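Local atomic coordinates of monosaccharide ABC transporter substrate-binding protein, CUT2 family (Acidothermus cellulolyticus, PDB entry 4RU1), a protein that binds myo-inositol and is probably the substrate-binding component of an ABC-type sugar importer. Residues 20-25 against 53-58; 47-52 against 256-261; 148-153 against 175-180; 189-194 against 219-224. One frame throughout, in Å; residues are numbered along the deposited sequence.

Interaction 1. Residues 20-25 against 53-58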
loop_
_atom_site.group_PDB
_atom_site.type_symbol
_atom_site.label_atom_id
_atom_site.label_comp_id
_atom_site.label_asym_id
_atom_site.label_seq_id
_atom_site.Cartn_x
_atom_site.Cartn_y
_atom_site.Cartn_z
ATOM N N HIS A 20 -24.534 -13.718 10.906
ATOM C CA HIS A 20 -23.189 -14.152 10.628
ATOM C C HIS A 20 -22.933 -13.879 9.157
ATOM O O HIS A 20 -23.750 -14.210 8.302
ATOM C CB HIS A 20 -22.934 -15.611 10.969
ATOM C CG HIS A 20 -21.570 -16.034 10.581
ATOM N ND1 HIS A 20 -21.340 -16.653 9.379
ATOM C CD2 HIS A 20 -20.366 -15.866 11.165
ATOM C CE1 HIS A 20 -20.047 -16.836 9.236
ATOM N NE2 HIS A 20 -19.435 -16.411 10.319
ATOM N N LEU A 21 -21.807 -13.224 8.872
ATOM C CA LEU A 21 -21.440 -12.829 7.529
ATOM C C LEU A 21 -20.133 -13.477 7.084
ATOM O O LEU A 21 -19.250 -13.744 7.902
ATOM C CB LEU A 21 -21.188 -11.325 7.522
ATOM C CG LEU A 21 -22.373 -10.513 7.957
ATOM C CD1 LEU A 21 -22.092 -9.065 7.788
ATOM C CD2 LEU A 21 -23.626 -10.883 7.175
ATOM N N THR A 22 -20.064 -13.762 5.777
ATOM C CA THR A 22 -18.850 -14.248 5.167
ATOM C C THR A 22 -18.348 -13.200 4.185
ATOM O O THR A 22 -19.117 -12.769 3.228
ATOM C CB THR A 22 -19.029 -15.583 4.397
ATOM O OG1 THR A 22 -19.389 -16.612 5.317
ATOM C CG2 THR A 22 -17.668 -15.983 3.672
ATOM N N ILE A 23 -17.157 -12.674 4.483
ATOM C CA ILE A 23 -16.551 -11.635 3.608
ATOM C C ILE A 23 -15.264 -12.146 2.988
ATOM O O ILE A 23 -14.421 -12.665 3.665
ATOM C CB ILE A 23 -16.239 -10.324 4.357
ATOM C CG1 ILE A 23 -17.462 -9.855 5.171
ATOM C CG2 ILE A 23 -15.675 -9.275 3.382
ATOM C CD1 ILE A 23 -18.698 -9.455 4.397
ATOM N N ALA A 24 -15.174 -12.045 1.632
ATOM C CA ALA A 24 -13.922 -12.343 0.889
ATOM C C ALA A 24 -13.075 -11.131 0.790
ATOM O O ALA A 24 -13.574 -10.093 0.237
ATOM C CB ALA A 24 -14.203 -12.830 -0.524
ATOM N N MET A 25 -11.852 -11.211 1.292
ATOM C CA MET A 25 -10.833 -10.116 1.073
ATOM C C MET A 25 -9.811 -10.641 0.083
ATOM O O MET A 25 -9.162 -11.702 0.337
ATOM C CB MET A 25 -10.141 -9.699 2.352
ATOM C CG MET A 25 -9.043 -8.703 2.218
ATOM S SD MET A 25 -8.410 -7.973 3.840
ATOM C CE MET A 25 -9.735 -6.770 4.075
ATOM N N THR A 53 -16.875 -14.215 9.120
ATOM C CA THR A 53 -15.825 -15.147 8.725
ATOM C C THR A 53 -15.101 -14.499 7.536
ATOM O O THR A 53 -15.740 -14.226 6.502
ATOM C CB THR A 53 -16.438 -16.502 8.351
ATOM O OG1 THR A 53 -16.980 -17.135 9.518
ATOM C CG2 THR A 53 -15.388 -17.392 7.753
ATOM N N LEU A 54 -13.823 -14.247 7.691
ATOM C CA LEU A 54 -12.984 -13.556 6.722
ATOM C C LEU A 54 -12.288 -14.597 5.910
ATOM O O LEU A 54 -11.508 -15.383 6.478
ATOM C CB LEU A 54 -11.962 -12.657 7.450
ATOM C CG LEU A 54 -11.133 -11.814 6.457
ATOM C CD1 LEU A 54 -11.977 -10.782 5.756
ATOM C CD2 LEU A 54 -9.981 -11.160 7.206
ATOM N N LYS A 55 -12.558 -14.605 4.613
ATOM C CA LYS A 55 -11.837 -15.459 3.696
ATOM C C LYS A 55 -10.838 -14.574 2.959
ATOM O O LYS A 55 -11.199 -13.716 2.178
ATOM C CB LYS A 55 -12.807 -16.140 2.723
ATOM C CG LYS A 55 -13.772 -17.112 3.389
ATOM C CD LYS A 55 -14.904 -17.540 2.471
ATOM C CE LYS A 55 -14.605 -18.840 1.745
ATOM N NZ LYS A 55 -15.544 -19.128 0.614
ATOM N N TYR A 56 -9.568 -14.815 3.219
ATOM C CA TYR A 56 -8.492 -14.031 2.607
ATOM C C TYR A 56 -7.833 -14.784 1.489
ATOM O O TYR A 56 -7.440 -15.951 1.705
ATOM C CB TYR A 56 -7.453 -13.602 3.630
ATOM C CG TYR A 56 -6.342 -12.682 3.080
ATOM C CD1 TYR A 56 -5.266 -13.228 2.457
ATOM C CD2 TYR A 56 -6.426 -11.324 3.119
ATOM C CE1 TYR A 56 -4.227 -12.466 1.917
ATOM C CE2 TYR A 56 -5.393 -10.513 2.611
ATOM C CZ TYR A 56 -4.317 -11.074 1.955
ATOM O OH TYR A 56 -3.294 -10.252 1.468
ATOM N N SER A 57 -7.709 -14.162 0.297
ATOM C CA SER A 57 -7.033 -14.764 -0.835
ATOM C C SER A 57 -6.241 -13.717 -1.590
ATOM O O SER A 57 -6.471 -12.485 -1.512
ATOM C CB SER A 57 -7.987 -15.448 -1.758
ATOM O OG SER A 57 -8.980 -14.635 -2.293
ATOM N N ASN A 58 -5.226 -14.186 -2.273
ATOM C CA ASN A 58 -4.327 -13.286 -2.960
ATOM C C ASN A 58 -3.556 -13.894 -4.096
ATOM O O ASN A 58 -3.224 -15.094 -4.092
ATOM C CB ASN A 58 -3.294 -12.661 -1.999
ATOM C CG ASN A 58 -2.334 -13.708 -1.391
ATOM O OD1 ASN A 58 -2.800 -14.570 -0.628
ATOM N ND2 ASN A 58 -1.051 -13.699 -1.782
#
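M25 and Y56 meet as the last bridged pair of the parallel strands 21-25 and 53-58, on the sheet face that also carries I23 and L54. CB of M25 lies 4.0 Å from CD1 of L54. With CG anti to the backbone N (chi1 175°), that carbon comes within 3.8 Å of Y56 CD2, reaching the ring obliquely. SD settles in the plane of the ring, beside CD2 and CE2 and 5.2 Å from the centroid of the Y56 ring, a Met-aromatic contact made at the edge. A bend at chi3 (-80°) places CE, which packs on A260 of helix 253-270. The hydroxyl of Y56 is held outside the two segments, by Q29 and T27, while R40 makes a cation-pi contact with the ring. An alanine at Y56 would probably open a gap beside CG and SD of M25 and leave Q29 and T27 without their hydroxyl partner. On the other face, CG2 of T22 presses tightly on CD of K55 at 3.4 Å. Before the strand proper, NE2 of H20 shares a hydrogen bond of 2.7 Å with OG1 of T53, which lies at the edge of the imidazole in its plane. Between the backbones five N-H...O bonds alternate from T53 N to L21 O through to S57 N to M25 O. This is the regular ladder of a beta-alpha-beta unit, strand 21-27, helix 35-49 and strand 52-58, at one margin of the parallel sheet in the first lobe of a periplasmic sugar-binding fold.

Interaction 2. Residues 47-52 against 256-261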
loop_
_atom_site.group_PDB
_atom_site.type_symbol
_atom_site.label_atom_id
_atom_site.label_comp_id
_atom_site.label_asym_id
_atom_site.label_seq_id
_atom_site.Cartn_x
_atom_site.Cartn_y
_atom_site.Cartn_z
ATOM N N ALA A 47 -13.457 -8.159 11.946
ATOM C CA ALA A 47 -14.217 -9.364 11.641
ATOM C C ALA A 47 -14.627 -10.008 12.995
ATOM O O ALA A 47 -15.783 -10.485 13.138
ATOM C CB ALA A 47 -13.410 -10.321 10.675
ATOM N N ALA A 48 -13.698 -10.001 13.968
ATOM C CA ALA A 48 -13.948 -10.497 15.333
ATOM C C ALA A 48 -15.163 -9.789 15.994
ATOM O O ALA A 48 -15.907 -10.380 16.710
ATOM C CB ALA A 48 -12.711 -10.351 16.167
ATOM N N LYS A 49 -15.359 -8.509 15.701
ATOM C CA LYS A 49 -16.402 -7.684 16.345
ATOM C C LYS A 49 -17.699 -7.773 15.584
ATOM O O LYS A 49 -18.769 -7.529 16.147
ATOM C CB LYS A 49 -15.925 -6.204 16.456
ATOM C CG LYS A 49 -14.703 -6.030 17.371
ATOM C CD LYS A 49 -14.355 -4.613 17.793
ATOM C CE LYS A 49 -14.244 -3.723 16.597
ATOM N NZ LYS A 49 -13.851 -2.313 16.852
ATOM N N ASP A 50 -17.621 -8.086 14.292
ATOM C CA ASP A 50 -18.787 -7.981 13.393
ATOM C C ASP A 50 -19.387 -9.330 13.053
ATOM O O ASP A 50 -20.224 -9.432 12.153
ATOM C CB ASP A 50 -18.349 -7.267 12.112
ATOM C CG ASP A 50 -17.956 -5.849 12.342
ATOM O OD1 ASP A 50 -18.157 -5.321 13.449
ATOM O OD2 ASP A 50 -17.373 -5.224 11.436
ATOM N N ASN A 51 -18.910 -10.372 13.724
ATOM C CA ASN A 51 -19.389 -11.746 13.427
ATOM C C ASN A 51 -19.226 -12.119 11.953
ATOM O O ASN A 51 -20.127 -12.592 11.283
ATOM C CB ASN A 51 -20.872 -11.973 13.866
ATOM C CG ASN A 51 -21.199 -13.474 14.066
ATOM O OD1 ASN A 51 -20.310 -14.345 14.072
ATOM N ND2 ASN A 51 -22.498 -13.763 14.234
ATOM N N VAL A 52 -18.017 -11.877 11.464
ATOM C CA VAL A 52 -17.649 -12.147 10.078
ATOM C C VAL A 52 -16.655 -13.293 10.048
ATOM O O VAL A 52 -15.677 -13.294 10.772
ATOM C CB VAL A 52 -17.018 -10.854 9.472
ATOM C CG1 VAL A 52 -16.281 -11.127 8.176
ATOM C CG2 VAL A 52 -18.080 -9.808 9.227
ATOM N N GLU A 256 -7.073 0.494 6.675
ATOM C CA GLU A 256 -7.557 -0.013 5.395
ATOM C C GLU A 256 -8.242 -1.383 5.514
ATOM O O GLU A 256 -9.365 -1.550 5.038
ATOM C CB GLU A 256 -6.442 -0.108 4.386
ATOM C CG GLU A 256 -5.808 1.254 4.066
ATOM C CD GLU A 256 -4.678 1.197 3.084
ATOM O OE1 GLU A 256 -4.349 0.139 2.497
ATOM O OE2 GLU A 256 -4.011 2.261 2.897
ATOM N N GLY A 257 -7.566 -2.332 6.130
ATOM C CA GLY A 257 -8.159 -3.678 6.292
ATOM C C GLY A 257 -9.328 -3.700 7.224
ATOM O O GLY A 257 -10.342 -4.333 6.940
ATOM N N TYR A 258 -9.235 -2.957 8.328
ATOM C CA TYR A 258 -10.339 -2.834 9.245
ATOM C C TYR A 258 -11.588 -2.258 8.631
ATOM O O TYR A 258 -12.716 -2.778 8.780
ATOM C CB TYR A 258 -9.906 -2.023 10.516
ATOM C CG TYR A 258 -11.012 -1.829 11.527
ATOM C CD1 TYR A 258 -11.926 -0.789 11.393
ATOM C CD2 TYR A 258 -11.108 -2.652 12.664
ATOM C CE1 TYR A 258 -12.944 -0.587 12.336
ATOM C CE2 TYR A 258 -12.105 -2.449 13.618
ATOM C CZ TYR A 258 -13.018 -1.431 13.450
ATOM O OH TYR A 258 -13.965 -1.219 14.447
ATOM N N GLU A 259 -11.420 -1.142 7.953
ATOM C CA GLU A 259 -12.589 -0.508 7.382
ATOM C C GLU A 259 -13.194 -1.255 6.198
ATOM O O GLU A 259 -14.428 -1.187 5.957
ATOM C CB GLU A 259 -12.292 0.909 6.944
ATOM C CG GLU A 259 -11.933 1.899 8.097
ATOM C CD GLU A 259 -13.041 2.020 9.185
ATOM O OE1 GLU A 259 -14.210 1.848 8.785
ATOM O OE2 GLU A 259 -12.731 2.339 10.337
ATOM N N ALA A 260 -12.340 -1.941 5.436
ATOM C CA ALA A 260 -12.855 -2.754 4.339
ATOM C C ALA A 260 -13.908 -3.693 4.879
ATOM O O ALA A 260 -14.968 -3.834 4.321
ATOM C CB ALA A 260 -11.746 -3.563 3.671
ATOM N N VAL A 261 -13.639 -4.290 6.026
ATOM C CA VAL A 261 -14.554 -5.237 6.639
ATOM C C VAL A 261 -15.728 -4.491 7.314
ATOM O O VAL A 261 -16.903 -4.839 7.085
ATOM C CB VAL A 261 -13.873 -6.202 7.591
ATOM C CG1 VAL A 261 -14.901 -7.027 8.341
ATOM C CG2 VAL A 261 -12.908 -7.058 6.816
#
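Y258 is the first residue of segment 256-261 to touch segment 47-52, doing so with its hydroxyl. NZ of K49 donates a hydrogen bond of 2.6 Å to OH of Y258. The two side chains meet at about a right angle: the lysine chain, bent at chi3 (-52°), brings CE to the edge of the tyrosine ring, in its plane, 3.9 Å from Y258 CE2. A phenylalanine in place of Y258 would remove the hydroxyl and would probably leave the ammonium group of K49 without its mate and free to swing. One turn further on, V261 supplies the apolar half of the contact through one methyl. CG1 stands anti to the backbone N (chi1 172°) and lies 4.0 Å from A47 N. The same methyl is 4.3 Å from CB of A47 and equally far from CG2 of V52, so a single branch fills the angle between the end of the helix and the chain leaving it. That turn is held by A47 O, which accepts from D50 N at 3.2 Å and from V52 N at 3.1 Å, the two donors arriving from opposite faces of its plane. The carboxylate of D50 lies close to that of D262, and such proximity of like charges may favour a proton on one of them. V261 also packs on A43 and A46. The arrangement is helix-on-helix packing within one helical layer of an alpha-beta-alpha sandwich: helices 35-49 and 253-270 lie side by side over the first sheet, as in type I periplasmic binding proteins, where the chain returns to its first lobe.

Interaction 3. Residues 148-153 against 175-180. With INS (1,2,3,4,5,6-hexahydroxy-cyclohexane), chain M.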
loop_
_atom_site.group_PDB
_atom_site.type_symbol
_atom_site.label_atom_id
_atom_site.label_comp_id
_atom_site.label_asym_id
_atom_site.label_seq_id
_atom_site.Cartn_x
_atom_site.Cartn_y
_atom_site.Cartn_z
ATOM N N CYS A 148 13.583 6.730 -7.310
ATOM C CA CYS A 148 12.357 6.089 -6.804
ATOM C C CYS A 148 12.422 4.616 -7.172
ATOM O O CYS A 148 12.635 4.292 -8.344
ATOM C CB CYS A 148 11.153 6.676 -7.475
ATOM S SG CYS A 148 10.716 8.268 -6.783
ATOM N N VAL A 149 12.288 3.731 -6.185
ATOM C CA VAL A 149 12.477 2.275 -6.368
ATOM C C VAL A 149 11.130 1.632 -6.315
ATOM O O VAL A 149 10.412 1.833 -5.353
ATOM C CB VAL A 149 13.447 1.685 -5.355
ATOM C CG1 VAL A 149 13.588 0.162 -5.567
ATOM C CG2 VAL A 149 14.801 2.386 -5.476
ATOM N N LEU A 150 10.770 0.920 -7.374
ATOM C CA LEU A 150 9.459 0.257 -7.487
ATOM C C LEU A 150 9.654 -1.239 -7.490
ATOM O O LEU A 150 10.410 -1.739 -8.326
ATOM C CB LEU A 150 8.723 0.639 -8.798
ATOM C CG LEU A 150 8.457 2.115 -8.937
ATOM C CD1 LEU A 150 9.492 2.760 -9.841
ATOM C CD2 LEU A 150 7.066 2.326 -9.562
ATOM N N GLN A 151 8.950 -1.952 -6.616
ATOM C CA GLN A 151 9.163 -3.374 -6.484
ATOM C C GLN A 151 8.318 -4.242 -7.367
ATOM O O GLN A 151 8.393 -5.476 -7.243
ATOM C CB GLN A 151 9.069 -3.790 -5.032
ATOM C CG GLN A 151 7.663 -3.748 -4.436
ATOM C CD GLN A 151 7.223 -2.401 -3.839
ATOM O OE1 GLN A 151 7.727 -1.332 -4.151
ATOM N NE2 GLN A 151 6.226 -2.452 -2.981
ATOM N N ALA A 152 7.464 -3.644 -8.181
ATOM C CA ALA A 152 6.644 -4.383 -9.144
ATOM C C ALA A 152 6.374 -3.412 -10.263
ATOM O O ALA A 152 6.405 -2.183 -10.064
ATOM C CB ALA A 152 5.347 -4.848 -8.533
ATOM N N GLN A 153 6.173 -3.972 -11.447
ATOM C CA GLN A 153 5.662 -3.258 -12.632
ATOM C C GLN A 153 4.170 -3.399 -12.826
ATOM O O GLN A 153 3.566 -4.342 -12.310
ATOM C CB GLN A 153 6.393 -3.727 -13.905
ATOM C CG GLN A 153 7.901 -3.516 -13.899
ATOM C CD GLN A 153 8.529 -3.975 -15.220
ATOM O OE1 GLN A 153 9.126 -5.054 -15.309
ATOM N NE2 GLN A 153 8.343 -3.199 -16.215
ATOM N N LYS A 175 13.837 6.486 -12.024
ATOM C CA LYS A 175 13.068 5.373 -11.556
ATOM C C LYS A 175 13.924 4.134 -11.722
ATOM O O LYS A 175 14.572 3.950 -12.798
ATOM C CB LYS A 175 11.768 5.221 -12.381
ATOM C CG LYS A 175 10.516 5.765 -11.764
ATOM C CD LYS A 175 9.296 4.955 -12.200
ATOM C CE LYS A 175 8.913 5.256 -13.601
ATOM N NZ LYS A 175 7.550 4.726 -13.853
ATOM N N LEU A 176 13.780 3.194 -10.790
ATOM C CA LEU A 176 14.422 1.903 -10.862
ATOM C C LEU A 176 13.433 0.812 -10.437
ATOM O O LEU A 176 12.905 0.851 -9.298
ATOM C CB LEU A 176 15.572 1.850 -9.936
ATOM C CG LEU A 176 16.265 0.498 -9.741
ATOM C CD1 LEU A 176 16.956 0.009 -11.017
ATOM C CD2 LEU A 176 17.287 0.527 -8.636
ATOM N N TYR A 177 13.203 -0.156 -11.302
ATOM C CA TYR A 177 12.421 -1.298 -11.024
ATOM C C TYR A 177 13.321 -2.415 -10.481
ATOM O O TYR A 177 14.376 -2.707 -11.011
ATOM C CB TYR A 177 11.667 -1.819 -12.275
ATOM C CG TYR A 177 10.530 -0.877 -12.721
ATOM C CD1 TYR A 177 9.272 -0.871 -12.090
ATOM C CD2 TYR A 177 10.775 0.134 -13.629
ATOM C CE1 TYR A 177 8.286 -0.009 -12.495
ATOM C CE2 TYR A 177 9.798 1.045 -14.020
ATOM C CZ TYR A 177 8.562 1.001 -13.423
ATOM O OH TYR A 177 7.540 1.886 -13.770
ATOM N N VAL A 178 12.822 -3.086 -9.442
ATOM C CA VAL A 178 13.517 -4.237 -8.821
ATOM C C VAL A 178 12.515 -5.294 -8.619
ATOM O O VAL A 178 11.300 -5.045 -8.581
ATOM C CB VAL A 178 14.142 -3.793 -7.439
ATOM C CG1 VAL A 178 15.173 -2.671 -7.547
ATOM C CG2 VAL A 178 13.116 -3.398 -6.389
ATOM N N ASN A 179 12.999 -6.523 -8.452
ATOM C CA ASN A 179 12.118 -7.665 -8.262
ATOM C C ASN A 179 11.902 -7.862 -6.785
ATOM O O ASN A 179 12.737 -8.535 -6.130
ATOM C CB ASN A 179 12.744 -8.936 -8.841
ATOM C CG ASN A 179 11.855 -10.159 -8.680
ATOM O OD1 ASN A 179 10.767 -10.102 -8.127
ATOM N ND2 ASN A 179 12.362 -11.274 -9.152
ATOM N N GLY A 180 10.767 -7.393 -6.282
ATOM C CA GLY A 180 10.454 -7.362 -4.810
ATOM C C GLY A 180 10.427 -8.779 -4.172
ATOM O O GLY A 180 10.711 -8.953 -2.939
HETATM C C1 INS M . 2.385 -0.768 -0.123
HETATM C C2 INS M . 3.561 -1.680 -0.437
HETATM C C3 INS M . 3.033 -3.062 -0.821
HETATM C C4 INS M . 1.971 -3.019 -1.897
HETATM C C5 INS M . 0.813 -2.158 -1.505
HETATM C C6 INS M . 1.225 -0.764 -1.117
HETATM O O1 INS M . 2.793 0.574 0.186
HETATM O O2 INS M . 4.180 -1.125 -1.611
HETATM O O3 INS M . 4.178 -3.798 -1.296
HETATM O O4 INS M . 1.507 -4.356 -2.214
HETATM O O5 INS M . -0.150 -2.007 -2.573
HETATM O O6 INS M . 0.092 0.006 -0.620
#
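NE2 of Q151, whose backbone O accepts from G180 N across the contact, reaches two hydroxyls of the bound myo-inositol: O2 of INS at 2.8 Å and, more weakly, O3 of INS at 3.0 Å from NE2. A bend at chi2 (-87°) turns CD, and with it the amide, away from segment 175-180 and toward the ligand. D33, N108, R161, L206, D231 and Q251 bind the same ligand. Having no side chain, G180 can bring its CA to 3.8 Å from Q151 CB. Behind this corner, CD1 of L150 lies over one face of the Y177 ring in a CH-pi contact, 4.2 Å from the centroid, and presses at 3.2 Å on CD of K175, tighter than usual. K175 NZ donates to Y177 OH at 2.8 Å, and E159 grips both groups, by a salt bridge and a hydrogen bond. On the other face V149 CG1 meets V178 CG2 at 3.7 Å. Backbone bonds from L176 N to C148 O, L150 N to L176 O and V178 N to L150 O pair strands 145-150 and 172-177 in parallel at the margin of the second sheet, with C148 and L150 against helix 156-168 and V149 and V178 against helix 183-196.

Interaction 4. Residues 189-194 against 219-224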
loop_
_atom_site.group_PDB
_atom_site.type_symbol
_atom_site.label_atom_id
_atom_site.label_comp_id
_atom_site.label_asym_id
_atom_site.label_seq_id
_atom_site.Cartn_x
_atom_site.Cartn_y
_atom_site.Cartn_z
ATOM N N THR A 189 20.968 -4.609 -6.865
ATOM C CA THR A 189 20.544 -3.757 -7.966
ATOM C C THR A 189 20.577 -2.345 -7.443
ATOM O O THR A 189 20.925 -1.427 -8.173
ATOM C CB THR A 189 19.171 -4.192 -8.453
ATOM O OG1 THR A 189 19.264 -5.504 -9.041
ATOM C CG2 THR A 189 18.548 -3.285 -9.499
ATOM N N ILE A 190 20.035 -2.099 -6.257
ATOM C CA ILE A 190 20.101 -0.729 -5.739
ATOM C C ILE A 190 21.541 -0.297 -5.541
ATOM O O ILE A 190 21.878 0.848 -5.809
ATOM C CB ILE A 190 19.294 -0.546 -4.421
ATOM C CG1 ILE A 190 17.820 -0.797 -4.693
ATOM C CG2 ILE A 190 19.465 0.843 -3.784
ATOM C CD1 ILE A 190 16.942 -0.936 -3.429
ATOM N N ALA A 191 22.384 -1.144 -4.952
ATOM C CA ALA A 191 23.777 -0.706 -4.731
ATOM C C ALA A 191 24.501 -0.353 -6.024
ATOM O O ALA A 191 25.239 0.622 -6.052
ATOM C CB ALA A 191 24.541 -1.850 -4.088
ATOM N N ALA A 192 24.295 -1.149 -7.047
ATOM C CA ALA A 192 24.894 -0.925 -8.371
ATOM C C ALA A 192 24.460 0.425 -8.950
ATOM O O ALA A 192 25.284 1.199 -9.411
ATOM C CB ALA A 192 24.581 -2.106 -9.289
ATOM N N LYS A 193 23.179 0.745 -8.862
ATOM C CA LYS A 193 22.670 1.981 -9.388
ATOM C C LYS A 193 23.304 3.146 -8.638
ATOM O O LYS A 193 23.721 4.124 -9.232
ATOM C CB LYS A 193 21.136 2.014 -9.302
ATOM C CG LYS A 193 20.561 3.331 -9.759
ATOM C CD LYS A 193 20.394 3.402 -11.279
ATOM C CE LYS A 193 20.933 4.713 -11.850
ATOM N NZ LYS A 193 22.419 4.796 -11.893
ATOM N N LEU A 194 23.422 3.035 -7.300
ATOM C CA LEU A 194 24.045 4.112 -6.519
ATOM C C LEU A 194 25.522 4.302 -6.878
ATOM O O LEU A 194 26.019 5.465 -6.947
ATOM C CB LEU A 194 23.913 3.818 -4.999
ATOM C CG LEU A 194 22.444 3.877 -4.570
ATOM C CD1 LEU A 194 22.274 3.519 -3.088
ATOM C CD2 LEU A 194 21.748 5.217 -4.848
ATOM N N LYS A 219 25.105 1.425 2.125
ATOM C CA LYS A 219 26.415 1.092 2.793
ATOM C C LYS A 219 27.305 0.287 1.850
ATOM O O LYS A 219 28.500 0.552 1.686
ATOM C CB LYS A 219 26.121 0.338 4.080
ATOM C CG LYS A 219 26.137 1.215 5.316
ATOM C CD LYS A 219 25.371 0.629 6.507
ATOM C CE LYS A 219 25.857 -0.744 6.904
ATOM N NZ LYS A 219 24.739 -1.421 7.603
ATOM N N ASP A 220 26.705 -0.708 1.198
ATOM C CA ASP A 220 27.460 -1.562 0.299
ATOM C C ASP A 220 28.162 -0.729 -0.822
ATOM O O ASP A 220 29.295 -1.008 -1.236
ATOM C CB ASP A 220 26.532 -2.508 -0.366
ATOM C CG ASP A 220 26.136 -3.716 0.497
ATOM O OD1 ASP A 220 26.709 -3.955 1.583
ATOM O OD2 ASP A 220 25.185 -4.369 0.050
ATOM N N ALA A 221 27.413 0.225 -1.392
ATOM C CA ALA A 221 27.845 1.071 -2.471
ATOM C C ALA A 221 28.820 2.188 -2.022
ATOM O O ALA A 221 29.348 2.884 -2.884
ATOM C CB ALA A 221 26.635 1.725 -3.090
ATOM N N GLY A 222 29.043 2.359 -0.726
ATOM C CA GLY A 222 29.789 3.503 -0.200
ATOM C C GLY A 222 29.187 4.827 -0.655
ATOM O O GLY A 222 29.923 5.784 -0.892
ATOM N N SER A 223 27.851 4.895 -0.753
ATOM C CA SER A 223 27.163 6.104 -1.198
ATOM C C SER A 223 26.798 7.003 -0.027
ATOM O O SER A 223 26.721 6.593 1.115
ATOM C CB SER A 223 25.890 5.681 -1.941
ATOM O OG SER A 223 24.924 6.662 -2.245
ATOM N N ASN A 224 26.519 8.262 -0.357
ATOM C CA ASN A 224 26.113 9.268 0.623
ATOM C C ASN A 224 24.666 9.539 0.522
ATOM O O ASN A 224 24.167 10.418 1.207
ATOM C CB ASN A 224 26.914 10.590 0.530
ATOM C CG ASN A 224 28.366 10.405 0.968
ATOM O OD1 ASN A 224 28.643 9.758 1.992
ATOM N ND2 ASN A 224 29.293 10.966 0.211
#
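In S223 the first torsion sets OG anti to the backbone N (chi1 168°), which places it beside L194, 4.1 Å from L194 CB. In L194, chi1 (-67°) sets CG anti to the carbonyl carbon, from where CD1 reaches 4.2 Å from OG of S223. The middle of the contact belongs to A221. Its methyl points at helix 183-196 and settles between two residues one turn apart, 3.9 Å from CB of L194 and 3.5 Å from the carbonyl O of A191. The small side chains let the backbones come close, with CA of A191 only 5.0 Å from CA of A221. CB of A191 lies 4.3 Å from CB of A221 and about as far from CB of D220. Just beyond, G222 is the first residue to leave helical backbone angles, in a Schellman motif; its positive phi (55°) turns the chain, and its N bonds back to K219 O at 3.1 Å. That turn carries S223 round to the side of L194. I190 and A191 also pack on A217. The polar ends look to partners outside the two segments: D220 forms a salt bridge with R187, on the same helix as A191, and S223 OG bonds to A225 N. Between the segments the contact is van der Waals, mostly methyl and methylene groups, with A191 O and S223 OG also touching carbon and no hydrogen bond made; closeness of backbone and fit of small groups, more than directional bonding, probably set the spacing here, while the D220-R187 pair adds a charged tie.

How the interactions relate
From the N terminus, interaction 1 closes first, bringing strand 52-58 back beside strand 21-27 after helix 35-49. Interaction 2 starts within that same loop, at 47-52, and ends only at 256-261, so the two cross along the chain; they also touch, for example through M25 and A260, and together tie strands 21-27 and 52-58 to helices 35-49 and 253-270 in the first lobe. Interactions 3 and 4 are both enclosed in the long span of interaction 2 and follow in series: the first pairs strands 145-150 and 172-177, the second joins helix 183-196 to the end of helix 208-220. These two pack together through V178 and T189 in the second lobe.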